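Local structure of pyridoxal kinase (Lactobacillus plantarum, 3H74) at residues 44-47 with 51-54; 24-29 with 268-273; 136-141 with 146-151. The protein probably catalyses the ATP-dependent phosphorylation of pyridoxal to pyridoxal 5'-phosphate. All blocks are in the same frame, centred on the assembly; numbering follows the deposited sequence.

Contact 1: 44-47 with 51-54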
# COMPACT_ATOMS: atom_id res chain seq x y z
N THR A 44 -16.28 -10.91 -0.21
CA THR A 44 -15.97 -10.10 -1.40
C THR A 44 -15.41 -8.78 -0.89
O THR A 44 -15.57 -8.45 0.29
CB THR A 44 -17.23 -9.76 -2.24
OG1 THR A 44 -18.05 -8.82 -1.52
CG2 THR A 44 -18.06 -10.98 -2.62
N HIS A 45 -14.81 -7.98 -1.77
CA HIS A 45 -14.48 -6.63 -1.35
C HIS A 45 -15.76 -5.80 -1.18
O HIS A 45 -16.87 -6.25 -1.48
CB HIS A 45 -13.39 -5.95 -2.21
CG HIS A 45 -13.78 -5.67 -3.63
ND1 HIS A 45 -14.85 -4.87 -3.97
CD2 HIS A 45 -13.17 -6.02 -4.79
CE1 HIS A 45 -14.90 -4.76 -5.29
NE2 HIS A 45 -13.90 -5.46 -5.81
N THR A 46 -15.58 -4.59 -0.65
CA THR A 46 -16.69 -3.77 -0.21
C THR A 46 -17.25 -2.82 -1.28
O THR A 46 -18.07 -1.95 -0.97
CB THR A 46 -16.30 -2.97 1.06
OG1 THR A 46 -15.06 -2.29 0.83
CG2 THR A 46 -16.14 -3.89 2.25
N SER A 47 -16.84 -2.99 -2.54
CA SER A 47 -17.26 -2.07 -3.59
C SER A 47 -18.06 -2.76 -4.71
O SER A 47 -17.50 -3.13 -5.74
CB SER A 47 -16.04 -1.32 -4.15
OG SER A 47 -15.38 -0.57 -3.14
N THR A 51 -23.34 -5.96 0.88
CA THR A 51 -22.69 -6.13 2.17
C THR A 51 -21.99 -7.48 2.27
O THR A 51 -22.63 -8.52 2.19
CB THR A 51 -23.73 -6.02 3.29
OG1 THR A 51 -24.38 -4.75 3.19
CG2 THR A 51 -23.08 -6.14 4.65
N PRO A 52 -20.65 -7.48 2.41
CA PRO A 52 -19.95 -8.76 2.53
C PRO A 52 -20.05 -9.41 3.90
O PRO A 52 -20.37 -8.75 4.90
CB PRO A 52 -18.50 -8.42 2.19
CG PRO A 52 -18.39 -6.97 2.17
CD PRO A 52 -19.72 -6.33 2.39
N ALA A 53 -19.75 -10.71 3.92
CA ALA A 53 -19.64 -11.48 5.15
C ALA A 53 -18.19 -11.40 5.61
O ALA A 53 -17.28 -11.81 4.88
CB ALA A 53 -20.04 -12.92 4.91
N VAL A 54 -17.96 -10.87 6.81
CA VAL A 54 -16.62 -10.50 7.24
C VAL A 54 -16.29 -11.13 8.59
O VAL A 54 -17.11 -11.07 9.52
CB VAL A 54 -16.51 -8.96 7.39
CG1 VAL A 54 -15.12 -8.54 7.90
CG2 VAL A 54 -16.83 -8.26 6.06
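T44 and P52 mark the closest pass of the two backbones, with T44 CA 5.8 Å from P52 CA. Neither run is helical. T44 is extended, and the chain bends at H45 and T46. T44 and T46 both meet the P52 ring, while the H45 side chain turns away from it. No hydrogen bond joins the two segments. The ring of P52 does the touching, with its CB and CG. P52 CB lies 3.5 Å from the carbonyl O of T44. P52 CB is also 3.8 Å from T44 OG1, and the two side chains cross at about a right angle. P52 CG meets the methyl T46 CG2 at 3.8 Å. This loop links strand 32-42 to its antiparallel neighbour 54-55 at the edge of the main sheet. It leaves the C-terminal end of strand 32-42, the side on which ribokinase-like enzymes bind their substrates. Two local bonds lie within the bend. T44 has OG1 between its backbone N and carbonyl carbon (chi1 70°), and from there T44 OG1 donates to H45 O at 2.8 Å. S47 N donates to H45 ND1 at 3.1 Å, only 8° out of the imidazole plane. H45 NE2 bonds to R258 O, so both ring nitrogens are engaged and the ring's rotation is fixed. Y49 packs against H45 edge-to-face. S43 backs P52 and also bonds to A53.

Contact 2: 24-29 with 268-273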
# COMPACT_ATOMS: atom_id res chain seq x y z
N LEU A 24 -0.09 -11.42 -3.08
CA LEU A 24 0.52 -12.75 -3.03
C LEU A 24 1.16 -13.16 -4.35
O LEU A 24 2.35 -13.51 -4.37
CB LEU A 24 -0.47 -13.81 -2.53
CG LEU A 24 -0.20 -14.39 -1.14
CD1 LEU A 24 -1.39 -15.21 -0.69
CD2 LEU A 24 1.08 -15.23 -1.12
N PRO A 25 0.39 -13.17 -5.45
CA PRO A 25 1.01 -13.50 -6.74
C PRO A 25 2.17 -12.57 -7.12
O PRO A 25 3.22 -13.05 -7.56
CB PRO A 25 -0.16 -13.36 -7.74
CG PRO A 25 -1.38 -13.65 -6.90
CD PRO A 25 -1.07 -12.98 -5.59
N VAL A 26 2.01 -11.27 -6.93
CA VAL A 26 3.04 -10.32 -7.33
C VAL A 26 4.35 -10.54 -6.56
O VAL A 26 5.42 -10.66 -7.16
CB VAL A 26 2.52 -8.87 -7.17
CG1 VAL A 26 3.66 -7.85 -7.27
CG2 VAL A 26 1.44 -8.58 -8.21
N LEU A 27 4.26 -10.63 -5.24
CA LEU A 27 5.46 -10.75 -4.43
C LEU A 27 6.08 -12.14 -4.53
O LEU A 27 7.30 -12.29 -4.49
CB LEU A 27 5.19 -10.31 -3.00
CG LEU A 27 5.01 -8.78 -2.90
CD1 LEU A 27 4.26 -8.42 -1.62
CD2 LEU A 27 6.34 -8.04 -2.99
N THR A 28 5.26 -13.17 -4.70
CA THR A 28 5.78 -14.50 -4.98
C THR A 28 6.58 -14.48 -6.28
O THR A 28 7.70 -15.00 -6.34
CB THR A 28 4.65 -15.53 -5.03
OG1 THR A 28 4.00 -15.58 -3.76
CG2 THR A 28 5.17 -16.93 -5.35
N ALA A 29 6.03 -13.85 -7.32
CA ALA A 29 6.74 -13.78 -8.60
C ALA A 29 8.06 -13.03 -8.46
O ALA A 29 9.02 -13.32 -9.16
CB ALA A 29 5.86 -13.13 -9.66
N GLN A 268 4.52 -11.04 -16.13
CA GLN A 268 5.47 -11.20 -17.23
C GLN A 268 6.65 -10.23 -17.13
O GLN A 268 7.80 -10.60 -17.38
CB GLN A 268 4.74 -11.02 -18.56
CG GLN A 268 5.57 -11.34 -19.79
CD GLN A 268 4.83 -11.04 -21.07
OE1 GLN A 268 4.23 -9.97 -21.22
NE2 GLN A 268 4.88 -11.97 -22.01
N ALA A 269 6.37 -8.98 -16.75
CA ALA A 269 7.43 -7.98 -16.58
C ALA A 269 8.32 -8.31 -15.39
O ALA A 269 9.54 -8.13 -15.46
CB ALA A 269 6.84 -6.58 -16.43
N ILE A 270 7.72 -8.81 -14.32
CA ILE A 270 8.47 -9.23 -13.14
C ILE A 270 9.43 -10.38 -13.49
O ILE A 270 10.62 -10.34 -13.14
CB ILE A 270 7.52 -9.65 -12.01
CG1 ILE A 270 6.86 -8.41 -11.39
CG2 ILE A 270 8.27 -10.47 -10.96
CD1 ILE A 270 5.61 -8.69 -10.59
N LEU A 271 8.94 -11.38 -14.21
CA LEU A 271 9.79 -12.49 -14.60
C LEU A 271 10.89 -12.05 -15.57
O LEU A 271 12.03 -12.53 -15.49
CB LEU A 271 8.95 -13.64 -15.16
CG LEU A 271 8.52 -14.67 -14.11
CD1 LEU A 271 7.55 -14.11 -13.10
CD2 LEU A 271 7.91 -15.88 -14.74
N ALA A 272 10.58 -11.11 -16.46
CA ALA A 272 11.59 -10.56 -17.38
C ALA A 272 12.69 -9.83 -16.61
O ALA A 272 13.87 -9.96 -16.94
CB ALA A 272 10.95 -9.66 -18.42
N LEU A 273 12.33 -9.11 -15.57
CA LEU A 273 13.30 -8.42 -14.73
C LEU A 273 14.15 -9.44 -13.99
O LEU A 273 15.32 -9.28 -13.89
CB LEU A 273 12.61 -7.49 -13.73
CG LEU A 273 13.53 -6.61 -12.87
CD1 LEU A 273 14.36 -5.62 -13.76
CD2 LEU A 273 12.68 -5.91 -11.85
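I270 faces A29 and V26 with two different branches. Its CG2 is anti to the backbone N and points at A29. I270 CG2 lies 3.8 Å from A29 CB. The same methyl, I270 CG2, is 3.5 Å from A29 O. The other branch runs on through CG1, nearly straight (chi2 162°), and carries CD1 to V26. There I270 CD1 meets V26 CG1 at 3.9 Å, with the two side chains crossing at about a right angle. A29 CB points toward the other helix. A29 CB touches L271 CD1 at 4.0 Å as well as I270 CG2, so this small methyl is met by two branched residues. L271 starts out alongside the contact and bends its CD1 in toward A29. Segments 24-29 and 268-273 run almost parallel, 13° apart, with their axes 9.8 Å from each other. This is plain helix packing. It sets the C-terminal helix 264-274 beside helix 19-29, whose L27 packs on strands 4-13 and 32-42 of the main sheet. I270 also rests on W241 of helix 231-251 and on M30. A29 O finds its polar partner in N274 ND2, just beyond the second segment. The side chains meet through apolar groups alone, and no hydrogen bond joins the segments. This partly buried contact therefore rests on van der Waals packing.

Contact 3: 136-141 with 146-151. With SO4 (sulfate ion), chain B.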
# COMPACT_ATOMS: atom_id res chain seq x y z
N ASP A 136 9.99 2.91 6.53
CA ASP A 136 10.95 3.49 5.60
C ASP A 136 10.27 4.29 4.51
O ASP A 136 10.80 5.30 4.03
CB ASP A 136 11.81 2.39 4.98
CG ASP A 136 12.61 1.64 6.01
OD1 ASP A 136 12.36 0.45 6.24
OD2 ASP A 136 13.50 2.27 6.63
N VAL A 137 9.10 3.82 4.08
CA VAL A 137 8.35 4.45 3.00
C VAL A 137 6.88 4.40 3.37
O VAL A 137 6.39 3.35 3.80
CB VAL A 137 8.58 3.73 1.64
CG1 VAL A 137 7.71 4.35 0.55
CG2 VAL A 137 10.05 3.82 1.23
N ILE A 138 6.18 5.52 3.21
CA ILE A 138 4.72 5.53 3.29
C ILE A 138 4.16 5.98 1.95
O ILE A 138 4.79 6.75 1.23
CB ILE A 138 4.17 6.40 4.46
CG1 ILE A 138 4.55 7.87 4.31
CG2 ILE A 138 4.66 5.85 5.78
CD1 ILE A 138 3.69 8.81 5.15
N LEU A 139 2.96 5.49 1.62
CA LEU A 139 2.35 5.69 0.30
C LEU A 139 0.95 6.31 0.36
O LEU A 139 0.01 5.78 -0.22
CB LEU A 139 2.30 4.35 -0.44
CG LEU A 139 3.64 3.65 -0.67
CD1 LEU A 139 3.42 2.23 -1.22
CD2 LEU A 139 4.53 4.46 -1.61
N PRO A 140 0.81 7.47 1.05
CA PRO A 140 -0.50 8.10 1.11
C PRO A 140 -0.93 8.64 -0.25
O PRO A 140 -0.10 9.05 -1.06
CB PRO A 140 -0.25 9.29 2.06
CG PRO A 140 1.20 9.60 1.87
CD PRO A 140 1.83 8.26 1.78
N ASN A 141 -2.24 8.65 -0.47
CA ASN A 141 -2.80 9.49 -1.53
C ASN A 141 -2.94 10.92 -0.98
O ASN A 141 -2.52 11.21 0.15
CB ASN A 141 -4.11 8.90 -2.08
CG ASN A 141 -5.22 8.85 -1.04
OD1 ASN A 141 -5.26 9.65 -0.12
ND2 ASN A 141 -6.14 7.90 -1.20
N ALA A 146 -3.04 14.82 3.73
CA ALA A 146 -3.67 15.89 4.50
C ALA A 146 -4.17 15.40 5.86
O ALA A 146 -3.96 16.06 6.88
CB ALA A 146 -4.80 16.53 3.71
N LEU A 147 -4.82 14.24 5.88
CA LEU A 147 -5.28 13.67 7.15
C LEU A 147 -4.12 13.46 8.12
O LEU A 147 -4.22 13.78 9.30
CB LEU A 147 -6.04 12.37 6.93
CG LEU A 147 -7.45 12.52 6.37
CD1 LEU A 147 -7.88 11.18 5.80
CD2 LEU A 147 -8.45 13.03 7.40
N LEU A 148 -3.01 12.93 7.61
CA LEU A 148 -1.87 12.62 8.47
C LEU A 148 -1.18 13.86 9.03
O LEU A 148 -0.73 13.86 10.18
CB LEU A 148 -0.85 11.74 7.74
CG LEU A 148 -1.31 10.31 7.45
CD1 LEU A 148 -0.33 9.65 6.50
CD2 LEU A 148 -1.45 9.50 8.73
N THR A 149 -1.11 14.93 8.24
CA THR A 149 -0.51 16.18 8.72
C THR A 149 -1.50 17.09 9.47
O THR A 149 -1.07 18.02 10.16
CB THR A 149 0.10 17.01 7.58
OG1 THR A 149 -0.92 17.39 6.66
CG2 THR A 149 1.20 16.24 6.86
N GLY A 150 -2.80 16.84 9.33
CA GLY A 150 -3.83 17.70 9.93
C GLY A 150 -4.32 18.84 9.06
O GLY A 150 -5.25 19.58 9.44
N ALA A 151 -3.71 19.02 7.90
CA ALA A 151 -4.10 20.09 6.98
C ALA A 151 -5.48 19.80 6.39
O ALA A 151 -5.80 18.64 6.09
CB ALA A 151 -3.06 20.26 5.89
S SO4 B . -5.47 4.63 -3.35
O1 SO4 B . -5.11 4.26 -1.98
O2 SO4 B . -5.81 6.05 -3.40
O3 SO4 B . -4.38 4.32 -4.27
O4 SO4 B . -6.66 3.87 -3.75
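One methyl group, L148 CD1, makes both of the close side-chain contacts between these segments. L148 CD1 lies 4.3 Å from I138 CD1. On the other segment's proline, P140 CB is 4.5 Å from L148 CD1. The touch is light and wholly apolar, with 83 Å² buried in all. I138 presents the end of its side chain, and P140 presents CB of its ring. I138 CG1 sits between the backbone N and the carbonyl carbon (chi1 62°). The chain then extends through chi2 161°, which sends CD1 toward the helix. N141 follows P140 directly and is the N-cap of helix 142-149. Its OD1 accepts a hydrogen bond from E144 N. Its ND2 donates to a sulfate ion: N141 ND2 lies 2.9 Å from sulfate O2, and the bond is almost straight at 176°. ND2 also bonds to G111 O. Three bonds thus hold the amide and set its flip. The sulfate probably comes from the crystallisation liquor. N141 and E144 match the NxxE motif of ribokinase-like kinases, which is linked to metal and phosphate binding, so the ion is consistent with an anion-binding place near the active site. At the far end of the helix G150 leaves helical angles with positive phi. L148 also packs on L166 of helix 159-167 and on L110, while P140 rests on P108. Strand 137-138 itself lies in the main sheet between strands 103-106 and 175-176, and helix 142-149 follows it directly.

In the fold
From the N terminus the chain passes through strand 4-13 and reaches helix 19-29, where contact 2 opens. It then runs along strand 32-42 and into contact 1, which closes a short loop before edge strand 54-55. Much later, contact 3 closes another short loop where strand 137-138 passes into helix 142-149. Contact 2 closes last, when helix 264-274 returns to helix 19-29, so contacts 1 and 3 both fall within its long span and follow each other in series. None of them touch. Contacts 2 and 3 lie on opposite sides of the chain's centre, with their own centres about 28 Å apart.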